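Local coordinates for protein dual oxidase maturation factor 1 (Mus musculus, PDB 6WXU) that probably supports the maturation of the dual oxidase DUOX1 and its transport from the endoplasmic reticulum to the plasma membrane, at residues Ala131-Ala139 against Tyr170-Ser181. Numbering follows the deposited sequence.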
ATOM      1  N   ALA B 131       3.600 -11.581  11.932  1.00 46.57           N
ATOM      2  CA  ALA B 131       2.644 -11.689  13.026  1.00 46.57           C
ATOM      3  C   ALA B 131       1.279 -12.135  12.522  1.00 46.57           C
ATOM      4  O   ALA B 131       0.836 -11.719  11.451  1.00 46.57           O
ATOM      5  CB  ALA B 131       2.506 -10.358  13.762  1.00 46.57           C
ATOM      6  N   TRP B 132       0.616 -12.983  13.307  1.00 47.34           N
ATOM      7  CA  TRP B 132      -0.727 -13.458  13.004  1.00 47.34           C
ATOM      8  C   TRP B 132      -1.709 -13.123  14.119  1.00 47.34           C
ATOM      9  O   TRP B 132      -2.710 -13.815  14.293  1.00 47.34           O
ATOM     10  CB  TRP B 132      -0.732 -14.961  12.734  1.00 47.34           C
ATOM     11  CG  TRP B 132      -0.130 -15.784  13.817  1.00 47.34           C
ATOM     12  CD1 TRP B 132      -0.527 -15.845  15.115  1.00 47.34           C
ATOM     13  CD2 TRP B 132       0.965 -16.689  13.690  1.00 47.34           C
ATOM     14  NE1 TRP B 132       0.264 -16.718  15.810  1.00 47.34           N
ATOM     15  CE2 TRP B 132       1.189 -17.252  14.955  1.00 47.34           C
ATOM     16  CE3 TRP B 132       1.787 -17.071  12.631  1.00 47.34           C
ATOM     17  CZ2 TRP B 132       2.194 -18.177  15.191  1.00 47.34           C
ATOM     18  CZ3 TRP B 132       2.782 -17.987  12.867  1.00 47.34           C
ATOM     19  CH2 TRP B 132       2.980 -18.530  14.136  1.00 47.34           C
ATOM     20  N   ARG B 133      -1.430 -12.073  14.887  1.00 54.89           N
ATOM     21  CA  ARG B 133      -2.337 -11.665  15.943  1.00 54.89           C
ATOM     22  C   ARG B 133      -3.684 -11.268  15.348  1.00 54.89           C
ATOM     23  O   ARG B 133      -3.849 -11.149  14.133  1.00 54.89           O
ATOM     24  CB  ARG B 133      -1.752 -10.506  16.744  1.00 54.89           C
ATOM     25  CG  ARG B 133      -0.347 -10.731  17.256  1.00 54.89           C
ATOM     26  CD  ARG B 133       0.003  -9.737  18.353  1.00 54.89           C
ATOM     27  NE  ARG B 133      -0.304 -10.262  19.682  1.00 54.89           N
ATOM     28  CZ  ARG B 133       0.603 -10.741  20.530  1.00 54.89           C
ATOM     29  NH1 ARG B 133       1.886 -10.755  20.198  1.00 54.89           N
ATOM     30  NH2 ARG B 133       0.230 -11.201  21.716  1.00 54.89           N
ATOM     31  N   LEU B 134      -4.663 -11.062  16.228  1.00 55.72           N
ATOM     32  CA  LEU B 134      -6.013 -10.775  15.768  1.00 55.72           C
ATOM     33  C   LEU B 134      -6.118  -9.437  15.051  1.00 55.72           C
ATOM     34  O   LEU B 134      -7.024  -9.261  14.232  1.00 55.72           O
ATOM     35  CB  LEU B 134      -6.988 -10.819  16.941  1.00 55.72           C
ATOM     36  CG  LEU B 134      -8.089 -11.870  16.805  1.00 55.72           C
ATOM     37  CD1 LEU B 134      -7.477 -13.244  16.607  1.00 55.72           C
ATOM     38  CD2 LEU B 134      -8.999 -11.855  18.018  1.00 55.72           C
ATOM     39  N   GLY B 135      -5.217  -8.501  15.326  1.00 56.86           N
ATOM     40  CA  GLY B 135      -5.216  -7.219  14.658  1.00 56.86           C
ATOM     41  C   GLY B 135      -4.315  -7.120  13.448  1.00 56.86           C
ATOM     42  O   GLY B 135      -4.192  -6.029  12.878  1.00 56.86           O
ATOM     43  N   ARG B 136      -3.690  -8.215  13.027  1.00 54.66           N
ATOM     44  CA  ARG B 136      -2.731  -8.222  11.935  1.00 54.66           C
ATOM     45  C   ARG B 136      -3.199  -9.157  10.830  1.00 54.66           C
ATOM     46  O   ARG B 136      -4.162  -9.911  10.984  1.00 54.66           O
ATOM     47  CB  ARG B 136      -1.347  -8.650  12.431  1.00 54.66           C
ATOM     48  CG  ARG B 136      -0.947  -8.010  13.735  1.00 54.66           C
ATOM     49  CD  ARG B 136      -0.732  -6.528  13.566  1.00 54.66           C
ATOM     50  NE  ARG B 136       0.407  -6.246  12.701  1.00 54.66           N
ATOM     51  CZ  ARG B 136       1.666  -6.211  13.118  1.00 54.66           C
ATOM     52  NH1 ARG B 136       1.950  -6.444  14.390  1.00 54.66           N
ATOM     53  NH2 ARG B 136       2.643  -5.944  12.264  1.00 54.66           N
ATOM     54  N   SER B 137      -2.495  -9.103   9.701  1.00 49.21           N
ATOM     55  CA  SER B 137      -2.750  -9.982   8.567  1.00 49.21           C
ATOM     56  C   SER B 137      -1.430 -10.571   8.106  1.00 49.21           C
ATOM     57  O   SER B 137      -0.545  -9.837   7.661  1.00 49.21           O
ATOM     58  CB  SER B 137      -3.420  -9.227   7.422  1.00 49.21           C
ATOM     59  OG  SER B 137      -2.579  -8.193   6.956  1.00 49.21           O
ATOM     60  N   TYR B 138      -1.299 -11.893   8.214  1.00 46.04           N
ATOM     61  CA  TYR B 138      -0.065 -12.544   7.797  1.00 46.04           C
ATOM     62  C   TYR B 138       0.138 -12.449   6.292  1.00 46.04           C
ATOM     63  O   TYR B 138       1.274 -12.309   5.830  1.00 46.04           O
ATOM     64  CB  TYR B 138      -0.079 -14.004   8.240  1.00 46.04           C
ATOM     65  CG  TYR B 138       1.258 -14.691   8.194  1.00 46.04           C
ATOM     66  CD1 TYR B 138       1.801 -15.112   6.995  1.00 46.04           C
ATOM     67  CD2 TYR B 138       1.966 -14.940   9.351  1.00 46.04           C
ATOM     68  CE1 TYR B 138       3.014 -15.740   6.949  1.00 46.04           C
ATOM     69  CE2 TYR B 138       3.182 -15.573   9.314  1.00 46.04           C
ATOM     70  CZ  TYR B 138       3.700 -15.970   8.107  1.00 46.04           C
ATOM     71  OH  TYR B 138       4.911 -16.604   8.048  1.00 46.04           O
ATOM     72  N   ALA B 139      -0.944 -12.509   5.516  1.00 45.75           N
ATOM     73  CA  ALA B 139      -0.818 -12.530   4.064  1.00 45.75           C
ATOM     74  C   ALA B 139      -0.284 -11.209   3.528  1.00 45.75           C
ATOM     75  O   ALA B 139       0.560 -11.198   2.626  1.00 45.75           O
ATOM     76  CB  ALA B 139      -2.165 -12.859   3.431  1.00 45.75           C
ATOM     77  N   TYR B 170      -1.382 -22.190   9.935  1.00 47.65           N
ATOM     78  CA  TYR B 170      -1.855 -20.852  10.262  1.00 47.65           C
ATOM     79  C   TYR B 170      -2.978 -20.891  11.289  1.00 47.65           C
ATOM     80  O   TYR B 170      -2.884 -20.266  12.349  1.00 47.65           O
ATOM     81  CB  TYR B 170      -2.311 -20.139   8.994  1.00 47.65           C
ATOM     82  CG  TYR B 170      -2.783 -18.729   9.228  1.00 47.65           C
ATOM     83  CD1 TYR B 170      -1.888 -17.726   9.546  1.00 47.65           C
ATOM     84  CD2 TYR B 170      -4.121 -18.400   9.119  1.00 47.65           C
ATOM     85  CE1 TYR B 170      -2.312 -16.442   9.755  1.00 47.65           C
ATOM     86  CE2 TYR B 170      -4.553 -17.117   9.327  1.00 47.65           C
ATOM     87  CZ  TYR B 170      -3.644 -16.141   9.644  1.00 47.65           C
ATOM     88  OH  TYR B 170      -4.070 -14.854   9.851  1.00 47.65           O
ATOM     89  N   ASN B 171      -4.056 -21.616  10.989  1.00 49.85           N
ATOM     90  CA  ASN B 171      -5.213 -21.624  11.880  1.00 49.85           C
ATOM     91  C   ASN B 171      -4.851 -22.174  13.250  1.00 49.85           C
ATOM     92  O   ASN B 171      -5.227 -21.604  14.282  1.00 49.85           O
ATOM     93  CB  ASN B 171      -6.345 -22.440  11.263  1.00 49.85           C
ATOM     94  CG  ASN B 171      -7.053 -21.704  10.152  1.00 49.85           C
ATOM     95  OD1 ASN B 171      -6.663 -20.602   9.776  1.00 49.85           O
ATOM     96  ND2 ASN B 171      -8.100 -22.313   9.616  1.00 49.85           N
ATOM     97  N   GLN B 172      -4.118 -23.284  13.280  1.00 52.75           N
ATOM     98  CA  GLN B 172      -3.780 -23.916  14.549  1.00 52.75           C
ATOM     99  C   GLN B 172      -2.932 -22.995  15.413  1.00 52.75           C
ATOM    100  O   GLN B 172      -3.255 -22.748  16.579  1.00 52.75           O
ATOM    101  CB  GLN B 172      -3.053 -25.229  14.291  1.00 52.75           C
ATOM    102  CG  GLN B 172      -2.870 -26.088  15.520  1.00 52.75           C
ATOM    103  CD  GLN B 172      -4.124 -26.850  15.889  1.00 52.75           C
ATOM    104  OE1 GLN B 172      -5.124 -26.808  15.174  1.00 52.75           O
ATOM    105  NE2 GLN B 172      -4.075 -27.558  17.009  1.00 52.75           N
ATOM    106  N   TYR B 173      -1.835 -22.479  14.858  1.00 49.20           N
ATOM    107  CA  TYR B 173      -0.979 -21.603  15.645  1.00 49.20           C
ATOM    108  C   TYR B 173      -1.699 -20.325  16.041  1.00 49.20           C
ATOM    109  O   TYR B 173      -1.494 -19.821  17.149  1.00 49.20           O
ATOM    110  CB  TYR B 173       0.304 -21.291  14.883  1.00 49.20           C
ATOM    111  CG  TYR B 173       1.360 -22.350  15.049  1.00 49.20           C
ATOM    112  CD1 TYR B 173       2.257 -22.297  16.099  1.00 49.20           C
ATOM    113  CD2 TYR B 173       1.455 -23.409  14.165  1.00 49.20           C
ATOM    114  CE1 TYR B 173       3.220 -23.262  16.259  1.00 49.20           C
ATOM    115  CE2 TYR B 173       2.412 -24.376  14.319  1.00 49.20           C
ATOM    116  CZ  TYR B 173       3.292 -24.298  15.366  1.00 49.20           C
ATOM    117  OH  TYR B 173       4.252 -25.265  15.521  1.00 49.20           O
ATOM    118  N   ARG B 174      -2.574 -19.812  15.182  1.00 49.15           N
ATOM    119  CA  ARG B 174      -3.286 -18.583  15.502  1.00 49.15           C
ATOM    120  C   ARG B 174      -4.221 -18.779  16.689  1.00 49.15           C
ATOM    121  O   ARG B 174      -4.196 -17.998  17.646  1.00 49.15           O
ATOM    122  CB  ARG B 174      -4.063 -18.101  14.283  1.00 49.15           C
ATOM    123  CG  ARG B 174      -4.621 -16.720  14.435  1.00 49.15           C
ATOM    124  CD  ARG B 174      -5.596 -16.408  13.334  1.00 49.15           C
ATOM    125  NE  ARG B 174      -5.883 -14.982  13.280  1.00 49.15           N
ATOM    126  CZ  ARG B 174      -6.835 -14.443  12.530  1.00 49.15           C
ATOM    127  NH1 ARG B 174      -7.600 -15.215  11.773  1.00 49.15           N
ATOM    128  NH2 ARG B 174      -7.025 -13.131  12.540  1.00 49.15           N
ATOM    129  N   LEU B 175      -5.054 -19.820  16.646  1.00 48.56           N
ATOM    130  CA  LEU B 175      -5.999 -20.050  17.733  1.00 48.56           C
ATOM    131  C   LEU B 175      -5.282 -20.393  19.033  1.00 48.56           C
ATOM    132  O   LEU B 175      -5.631 -19.869  20.099  1.00 48.56           O
ATOM    133  CB  LEU B 175      -6.975 -21.160  17.353  1.00 48.56           C
ATOM    134  CG  LEU B 175      -8.259 -20.747  16.636  1.00 48.56           C
ATOM    135  CD1 LEU B 175      -8.960 -19.658  17.418  1.00 48.56           C
ATOM    136  CD2 LEU B 175      -7.995 -20.285  15.217  1.00 48.56           C
ATOM    137  N   ALA B 176      -4.281 -21.271  18.966  1.00 48.53           N
ATOM    138  CA  ALA B 176      -3.566 -21.658  20.174  1.00 48.53           C
ATOM    139  C   ALA B 176      -2.863 -20.467  20.806  1.00 48.53           C
ATOM    140  O   ALA B 176      -2.903 -20.292  22.029  1.00 48.53           O
ATOM    141  CB  ALA B 176      -2.568 -22.766  19.857  1.00 48.53           C
ATOM    142  N   GLY B 177      -2.216 -19.632  19.993  1.00 47.72           N
ATOM    143  CA  GLY B 177      -1.577 -18.449  20.537  1.00 47.72           C
ATOM    144  C   GLY B 177      -2.571 -17.475  21.133  1.00 47.72           C
ATOM    145  O   GLY B 177      -2.309 -16.864  22.171  1.00 47.72           O
ATOM    146  N   HIS B 178      -3.732 -17.329  20.497  1.00 49.08           N
ATOM    147  CA  HIS B 178      -4.746 -16.413  21.008  1.00 49.08           C
ATOM    148  C   HIS B 178      -5.201 -16.819  22.403  1.00 49.08           C
ATOM    149  O   HIS B 178      -5.240 -15.995  23.325  1.00 49.08           O
ATOM    150  CB  HIS B 178      -5.929 -16.374  20.045  1.00 49.08           C
ATOM    151  CG  HIS B 178      -7.028 -15.461  20.477  1.00 49.08           C
ATOM    152  ND1 HIS B 178      -8.355 -15.728  20.223  1.00 49.08           N
ATOM    153  CD2 HIS B 178      -7.002 -14.281  21.138  1.00 49.08           C
ATOM    154  CE1 HIS B 178      -9.099 -14.754  20.714  1.00 49.08           C
ATOM    155  NE2 HIS B 178      -8.302 -13.864  21.275  1.00 49.08           N
ATOM    156  N   TYR B 179      -5.526 -18.095  22.585  1.00 50.09           N
ATOM    157  CA  TYR B 179      -6.057 -18.512  23.875  1.00 50.09           C
ATOM    158  C   TYR B 179      -4.975 -18.638  24.938  1.00 50.09           C
ATOM    159  O   TYR B 179      -5.249 -18.395  26.118  1.00 50.09           O
ATOM    160  CB  TYR B 179      -6.832 -19.812  23.720  1.00 50.09           C
ATOM    161  CG  TYR B 179      -8.177 -19.586  23.088  1.00 50.09           C
ATOM    162  CD1 TYR B 179      -9.187 -18.955  23.790  1.00 50.09           C
ATOM    163  CD2 TYR B 179      -8.434 -19.979  21.788  1.00 50.09           C
ATOM    164  CE1 TYR B 179     -10.414 -18.734  23.223  1.00 50.09           C
ATOM    165  CE2 TYR B 179      -9.661 -19.761  21.211  1.00 50.09           C
ATOM    166  CZ  TYR B 179     -10.647 -19.138  21.935  1.00 50.09           C
ATOM    167  OH  TYR B 179     -11.877 -18.914  21.375  1.00 50.09           O
ATOM    168  N   ALA B 180      -3.746 -18.983  24.554  1.00 48.83           N
ATOM    169  CA  ALA B 180      -2.661 -18.974  25.526  1.00 48.83           C
ATOM    170  C   ALA B 180      -2.379 -17.562  26.019  1.00 48.83           C
ATOM    171  O   ALA B 180      -2.128 -17.352  27.211  1.00 48.83           O
ATOM    172  CB  ALA B 180      -1.408 -19.594  24.918  1.00 48.83           C
ATOM    173  N   SER B 181      -2.435 -16.577  25.123  1.00 50.24           N
ATOM    174  CA  SER B 181      -2.225 -15.196  25.538  1.00 50.24           C
ATOM    175  C   SER B 181      -3.341 -14.719  26.457  1.00 50.24           C
ATOM    176  O   SER B 181      -3.089 -13.986  27.421  1.00 50.24           O
ATOM    177  CB  SER B 181      -2.121 -14.296  24.314  1.00 50.24           C
ATOM    178  OG  SER B 181      -1.963 -12.946  24.696  1.00 50.24           O
TER
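Trp132 lays one face of its indole over the backbone N of Arg174, while Tyr173 CB packs obliquely against the ring, 3.7 Å from Trp132 CZ2. The two aromatic rings are inclined to each other, their planes at 48°. Gly177, one turn on, keeps the helix surface low near the indole NH, which makes a weak hydrogen bond to the carbonyl of Leu105. Replacing the tryptophan by an alanine is likely to open a gap beside Tyr173 and to leave the Leu105 carbonyl without this donor.

Tyr170 packs against the stem of Trp132 and against Tyr138. With its CG anti to the backbone N (chi1 -178°), the ring reaches out from the helix, and its CE1 comes within 3.6 Å of Tyr138 CB and 3.7 Å of Trp132 CB. Arg174 suits the border of this apolar patch: its extended methylene chain runs past the Trp132 carbonyl, CG lying 3.5 Å from that O, and the guanidinium ends beside the loop, with the Tyr170 hydroxyl over one face. Leu134 crosses this arginine at about a right angle and sets CD2 over the face of the His178 imidazole, a CH-pi contact 4.2 Å from the ring centroid.

The type I turn from Arg133 to Arg136, closed by Arg136 N to Arg133 O, presents Leu134. Ile103 of strand 94-103 touches both Trp132 and Tyr173. Loop-on-helix packing of this kind joins the end of the beta-sheet, just past strand 128-130, to the start of the long helix 170-199, which is predicted to run from the extracellular side into the membrane.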